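Long-range contacts in SidF, inhibitor of growth family, member 3 (PDB 4FYE), which is a Legionella phosphoinositide phosphatase, probably removing the 3-phosphate from phosphatidylinositol 3,4,5-trisphosphate and related membrane lipids: residues A[174-178]-A[709-713]; A[28-32]-A[181-185]; A[203-207]-A[245-249]. The protein carries 1 engineered substitution. The contacts are given in a common frame with arbitrary orientation. Residues are numbered along the deposited sequence.

Interaction 1 (A[174-178]-A[709-713])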
# COMPACT_ATOMS: atom_id res chain seq x y z
N GLY A 174 0.40 15.74 -16.33
CA GLY A 174 -0.03 16.08 -14.99
C GLY A 174 0.57 15.03 -14.06
O GLY A 174 1.13 15.37 -13.01
N HIS A 175 0.44 13.76 -14.47
CA HIS A 175 1.03 12.67 -13.71
C HIS A 175 2.51 12.86 -13.55
O HIS A 175 3.03 12.68 -12.44
CB HIS A 175 0.62 11.31 -14.29
CG HIS A 175 -0.82 10.92 -13.98
ND1 HIS A 175 -1.22 10.53 -12.75
CD2 HIS A 175 -1.96 10.87 -14.79
CE1 HIS A 175 -2.55 10.24 -12.77
NE2 HIS A 175 -3.00 10.46 -14.02
N ASN A 176 3.21 13.28 -14.61
CA ASN A 176 4.67 13.39 -14.48
C ASN A 176 5.11 14.44 -13.52
O ASN A 176 6.14 14.30 -12.87
CB ASN A 176 5.39 13.64 -15.81
CG ASN A 176 5.27 12.48 -16.78
OD1 ASN A 176 5.65 12.63 -17.95
ND2 ASN A 176 4.72 11.33 -16.33
N ILE A 177 4.37 15.54 -13.44
CA ILE A 177 4.90 16.60 -12.59
C ILE A 177 4.49 16.36 -11.14
O ILE A 177 5.21 16.72 -10.22
CB ILE A 177 4.65 18.02 -13.14
CG1 ILE A 177 3.50 18.73 -12.41
CG2 ILE A 177 4.47 18.02 -14.66
CD1 ILE A 177 3.13 20.07 -13.07
N ARG A 178 3.37 15.68 -10.94
CA ARG A 178 2.98 15.32 -9.59
C ARG A 178 4.01 14.31 -9.04
O ARG A 178 4.37 14.39 -7.86
CB ARG A 178 1.52 14.81 -9.52
CG ARG A 178 0.45 15.89 -9.75
CD ARG A 178 -0.98 15.40 -9.54
NE ARG A 178 -1.40 14.46 -10.59
CZ ARG A 178 -1.94 14.84 -11.74
NH1 ARG A 178 -2.12 16.13 -12.01
NH2 ARG A 178 -2.29 13.93 -12.64
N THR A 709 -5.78 13.12 -4.32
CA THR A 709 -5.52 14.43 -4.89
C THR A 709 -4.07 14.53 -5.39
O THR A 709 -3.83 14.90 -6.54
CB THR A 709 -5.88 15.54 -3.89
OG1 THR A 709 -7.26 15.36 -3.54
CG2 THR A 709 -5.72 16.93 -4.52
N ALA A 710 -3.14 14.20 -4.52
CA ALA A 710 -1.71 14.06 -4.89
C ALA A 710 -1.46 13.13 -6.09
O ALA A 710 -0.58 13.37 -6.89
CB ALA A 710 -0.91 13.56 -3.69
N ASN A 711 -2.24 12.08 -6.22
CA ASN A 711 -2.05 11.24 -7.37
C ASN A 711 -2.72 11.70 -8.60
O ASN A 711 -2.20 11.42 -9.66
CB ASN A 711 -2.54 9.81 -7.15
CG ASN A 711 -1.53 8.94 -6.44
OD1 ASN A 711 -0.41 9.36 -6.18
ND2 ASN A 711 -1.95 7.74 -6.11
N THR A 712 -3.90 12.34 -8.51
CA THR A 712 -4.66 12.61 -9.76
C THR A 712 -4.99 14.06 -9.94
O THR A 712 -5.41 14.44 -11.01
CB THR A 712 -5.99 11.79 -9.91
OG1 THR A 712 -6.94 12.25 -8.92
CG2 THR A 712 -5.73 10.22 -9.72
N GLY A 713 -4.76 14.91 -8.94
CA GLY A 713 -5.27 16.27 -9.08
C GLY A 713 -6.66 16.58 -8.50
O GLY A 713 -6.97 17.75 -8.29
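Thr709 begins the last turn of helix 701-712. Its side chain points away from helix 167-180 and its hydroxyl is engaged with Ala705 O and Ser715 OG; its carbonyl lies at the margin of the contact, with Thr709 O 4.2 Å from Arg178 CD. One residue on, Ala710 O comes closer to the same methylene, 3.4 Å from Arg178 CD. At Asn711 the carbonyl becomes the polar focus: Arg178 NE gives Asn711 O a weak hydrogen bond of 3.3 Å, and His175 CE1 also lies 3.3 Å from Asn711 O. The Asn711 amide is used elsewhere, on Asn650. This illustrates a general feature of helix C-termini: the last carbonyls have no following turn of amides to bind, so the helix end carries partial negative charge and suits a cationic side chain from a neighbouring helix, here Arg178 and its guanidinium. Thr712 continues the pattern, with Thr712 O over one face of the guanidinium, 3.6 Å from Arg178 NH2, while Thr712 CG2 is 4.4 Å from His175 CE1. Gly713 then ends the helix: its phi of 93° calls for glycine, and a CB there would also come 3.5 Å from Arg178 NH1. Gly713 N lies 3.8 Å from Arg178 NE over the same guanidinium face and donates to Thr709 O at 2.6 Å.

Interaction 2 (A[28-32]-A[181-185])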
# COMPACT_ATOMS: atom_id res chain seq x y z
N GLN A 28 3.34 26.17 -3.59
CA GLN A 28 2.98 24.75 -3.38
C GLN A 28 3.25 23.95 -4.64
O GLN A 28 3.21 24.50 -5.75
CB GLN A 28 1.52 24.61 -2.93
CG GLN A 28 1.17 25.61 -1.84
CD GLN A 28 -0.28 25.61 -1.41
OE1 GLN A 28 -1.12 24.94 -2.00
NE2 GLN A 28 -0.57 26.34 -0.34
N HIS A 29 3.59 22.68 -4.48
CA HIS A 29 3.73 21.80 -5.64
C HIS A 29 2.47 21.55 -6.49
O HIS A 29 2.55 21.18 -7.67
CB HIS A 29 4.37 20.50 -5.18
CG HIS A 29 5.74 20.71 -4.53
ND1 HIS A 29 6.67 21.60 -5.02
CD2 HIS A 29 6.30 20.12 -3.41
CE1 HIS A 29 7.75 21.58 -4.24
NE2 HIS A 29 7.53 20.68 -3.24
N LEU A 30 1.29 21.73 -5.91
CA LEU A 30 0.06 21.47 -6.65
C LEU A 30 -1.11 21.95 -5.80
O LEU A 30 -0.94 22.21 -4.60
CB LEU A 30 -0.04 19.97 -6.98
CG LEU A 30 -0.48 19.02 -5.85
CD1 LEU A 30 -1.85 18.36 -6.10
CD2 LEU A 30 0.58 17.97 -5.67
N ALA A 31 -2.27 22.08 -6.40
CA ALA A 31 -3.40 22.63 -5.67
C ALA A 31 -4.19 21.55 -4.97
O ALA A 31 -4.63 20.57 -5.57
CB ALA A 31 -4.30 23.42 -6.59
N TYR A 32 -4.36 21.73 -3.68
CA TYR A 32 -5.18 20.83 -2.87
C TYR A 32 -6.58 21.33 -2.47
O TYR A 32 -7.44 20.50 -2.14
CB TYR A 32 -4.41 20.57 -1.61
CG TYR A 32 -3.22 19.75 -1.84
CD1 TYR A 32 -3.31 18.33 -1.87
CD2 TYR A 32 -1.97 20.35 -1.99
CE1 TYR A 32 -2.18 17.53 -2.05
CE2 TYR A 32 -0.83 19.56 -2.17
CZ TYR A 32 -0.94 18.17 -2.19
OH TYR A 32 0.20 17.41 -2.31
N ASN A 181 7.71 15.42 -7.50
CA ASN A 181 7.86 15.94 -6.13
C ASN A 181 6.66 15.71 -5.23
O ASN A 181 5.76 16.57 -5.13
CB ASN A 181 8.28 17.42 -6.12
CG ASN A 181 9.29 17.75 -5.02
OD1 ASN A 181 10.05 18.72 -5.12
ND2 ASN A 181 9.29 16.95 -3.95
N ARG A 182 6.65 14.54 -4.60
CA ARG A 182 5.48 14.13 -3.81
C ARG A 182 5.58 14.62 -2.36
O ARG A 182 6.61 14.52 -1.68
CB ARG A 182 5.26 12.61 -3.86
CG ARG A 182 5.28 11.97 -5.24
CD ARG A 182 6.57 11.17 -5.46
NE ARG A 182 6.51 9.76 -5.02
CZ ARG A 182 5.43 9.09 -4.55
NH1 ARG A 182 4.24 9.67 -4.41
NH2 ARG A 182 5.57 7.83 -4.19
N ASP A 183 4.46 15.16 -1.89
CA ASP A 183 4.35 15.69 -0.58
C ASP A 183 4.09 14.57 0.45
O ASP A 183 3.48 13.52 0.17
CB ASP A 183 3.17 16.67 -0.59
CG ASP A 183 3.41 17.89 -1.44
OD1 ASP A 183 4.59 18.24 -1.75
OD2 ASP A 183 2.39 18.55 -1.81
N THR A 184 4.52 14.79 1.67
CA THR A 184 4.10 13.90 2.72
C THR A 184 2.67 14.26 3.15
O THR A 184 2.33 15.43 3.22
CB THR A 184 5.05 14.07 3.92
OG1 THR A 184 6.30 13.44 3.60
CG2 THR A 184 4.51 13.34 5.04
N LEU A 185 1.85 13.27 3.43
CA LEU A 185 0.51 13.60 3.78
C LEU A 185 0.15 13.11 5.17
O LEU A 185 0.36 11.92 5.51
CB LEU A 185 -0.44 12.98 2.78
CG LEU A 185 0.00 13.08 1.34
CD1 LEU A 185 -0.92 12.08 0.64
CD2 LEU A 185 -0.18 14.51 0.79
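Residues 28-32, part of the loop between helix 9-16 and strand 39-42, pack on the start of strand 184-189, an inner strand of a mixed six-stranded sheet, and a tyrosine-aspartate hydrogen bond joins the two; the touching parts run within 36° of each other. His29 is the first residue to make contact. Its CB points toward the other segment, and its ring receives the Asn181 side chain over one face, while its edge meets a carboxylate, His29 CD2 lying 3.0 Å from Asp183 OD1. His29 NE2 also hydrogen-bonds Gly48 O, so the position of the ring does not depend on this contact alone. Leu30 only grazes the carboxylate, Leu30 CD2 lying 4.3 Å from Asp183 OD2. Ala31 turns instead to helix 71-92, where its amide hydrogen-bonds Asn81. Tyr32 closes the segment and supplies the one hydrogen bond between the two segments. Its CA-to-CB bond points toward 181-185, and the side chain touches Val52 and Thr709; the hydroxyl also comes within reach of an apolar group, Tyr32 OH being 4.3 Å from Leu185 CD2. Asp183 is buried, so its charge needs polar company: while OD1 lies against the ring edge at His29 CD2, Asp183 OD2 accepts a short hydrogen bond of 2.5 Å from Tyr32 OH, close to the plane of the tyrosine ring.

Interaction 3 (A[203-207]-A[245-249])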
# COMPACT_ATOMS: atom_id res chain seq x y z
N MET A 203 -0.08 8.94 8.35
CA MET A 203 0.60 9.65 7.29
C MET A 203 1.05 8.73 6.16
O MET A 203 1.09 7.55 6.34
CB MET A 203 1.77 10.42 7.85
CG MET A 203 2.63 9.65 8.81
SD MET A 203 4.09 10.70 9.20
CE MET A 203 3.60 11.71 10.60
N TYR A 204 1.24 9.30 4.98
CA TYR A 204 1.71 8.65 3.80
C TYR A 204 2.94 9.45 3.50
O TYR A 204 2.87 10.71 3.33
CB TYR A 204 0.68 8.71 2.63
CG TYR A 204 -0.51 7.71 2.68
CD1 TYR A 204 -0.83 7.01 3.82
CD2 TYR A 204 -1.30 7.50 1.59
CE1 TYR A 204 -1.88 6.10 3.86
CE2 TYR A 204 -2.40 6.63 1.62
CZ TYR A 204 -2.69 5.93 2.74
OH TYR A 204 -3.78 5.06 2.75
N ILE A 205 4.09 8.75 3.55
CA ILE A 205 5.34 9.33 3.22
C ILE A 205 5.75 8.68 1.92
O ILE A 205 5.81 7.48 1.83
CB ILE A 205 6.39 9.06 4.28
CG1 ILE A 205 5.95 9.59 5.64
CG2 ILE A 205 7.72 9.73 3.90
CD1 ILE A 205 6.77 8.91 6.75
N PRO A 206 5.96 9.47 0.89
CA PRO A 206 6.29 8.90 -0.40
C PRO A 206 7.64 8.20 -0.30
O PRO A 206 8.61 8.75 0.22
CB PRO A 206 6.51 10.11 -1.28
CG PRO A 206 6.06 11.30 -0.51
CD PRO A 206 6.13 10.95 0.94
N CYS A 207 7.75 7.03 -0.86
CA CYS A 207 9.05 6.46 -0.86
C CYS A 207 9.30 5.91 -2.21
O CYS A 207 8.43 5.93 -3.08
CB CYS A 207 9.09 5.32 0.16
SG CYS A 207 7.82 4.13 -0.20
N SER A 245 2.96 5.37 -7.05
CA SER A 245 2.01 5.39 -5.95
C SER A 245 2.55 4.57 -4.74
O SER A 245 1.75 4.01 -3.98
CB SER A 245 0.60 4.97 -6.46
OG SER A 245 -0.22 4.37 -5.46
N MET A 246 3.89 4.49 -4.55
CA MET A 246 4.42 3.82 -3.34
C MET A 246 4.64 4.79 -2.23
O MET A 246 5.42 5.72 -2.33
CB MET A 246 5.69 3.00 -3.56
CG MET A 246 5.79 1.82 -2.61
SD MET A 246 7.06 0.65 -3.08
CE MET A 246 7.08 -0.31 -1.57
N ALA A 247 3.95 4.54 -1.14
CA ALA A 247 4.15 5.36 0.02
C ALA A 247 4.28 4.48 1.27
O ALA A 247 3.73 3.36 1.34
CB ALA A 247 2.94 6.30 0.19
N ARG A 248 4.95 5.03 2.26
CA ARG A 248 5.17 4.38 3.50
C ARG A 248 4.00 4.90 4.35
O ARG A 248 3.77 6.12 4.46
CB ARG A 248 6.50 4.86 4.10
CG ARG A 248 6.79 4.34 5.50
CD ARG A 248 7.35 2.87 5.37
NE ARG A 248 7.87 2.49 6.66
CZ ARG A 248 9.09 2.78 7.07
NH1 ARG A 248 9.93 3.38 6.24
NH2 ARG A 248 9.47 2.47 8.31
N MET A 249 3.29 3.97 4.95
CA MET A 249 2.12 4.29 5.75
C MET A 249 2.43 4.06 7.24
O MET A 249 2.76 2.95 7.67
CB MET A 249 0.97 3.41 5.34
CG MET A 249 -0.28 3.61 6.15
SD MET A 249 -1.72 2.98 5.21
CE MET A 249 -1.62 1.30 5.76
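Strands 199-206 and 247-254 are antiparallel neighbours in the mixed six-stranded sheet; over 203-206 and 247-249 their directions are 149° apart and their axes approach to 4.2 Å. Ile205 and Arg248 form the hydrogen-bonded pair, with Ile205 N to Arg248 O at 2.8 Å and Arg248 N to Ile205 O at 2.6 Å. On one side lies the non-hydrogen-bonded pair Tyr204 and Met249, where a CA-H...O contact runs from Met249 CA to Met203 O, 3.5 Å; on the other are Pro206 and Ala247, where proline's missing amide proton costs the pairing nothing. Cys207 N then bonds Met246 O at 3.1 Å, so the pairing outlasts the strands themselves.

On the face bearing Tyr204, Pro206, Ala247 and Met249, the tyrosine makes an oblique Met-aromatic contact, Met249 SD lying 3.4 Å from Tyr204 CE1, and Tyr204 CB packs 4.1 Å from Ala247 CB; farther out its ring meets His707 and its hydroxyl bonds Gln654. The opposite face carries Ile205 and Arg248, whose CB atoms are 4.2 Å apart, and the guanidinium leads away to two salt bridges. Near the strand end, Cys207 SG reaches Met246 CG at 3.9 Å. The backbone thus sets the register, while apolar and sulfur contacts fill one face and the buried arginine charge is balanced by Asp265 on neighbouring strand 260-268 and Asp311 at the end of helix 284-311.

Along the chain the order is 28-32, 174-178, 181-185, 203-207, 245-249 and 709-713, so interactions 1 and 2 cross, whereas interaction 3 follows interaction 2. Centres lie about 9 Å apart for interactions 1 and 2, about 13 Å for interactions 2 and 3, and about 15 Å for interactions 1 and 3. Interactions 2 and 3 share the six-stranded sheet through neighbouring strands 184-189 and 199-206, joined by a probable hydrogen bond of 2.8 Å from Leu185 N to Tyr204 O. Helix 701-712 touches interaction 2 directly, Thr709 CG2 being 3.8 Å from Tyr32 CD1, and interaction 3 through Asn711 ND2, 3.8 Å from Ser245 CB. Distant chain segments thus meet beside one sheet.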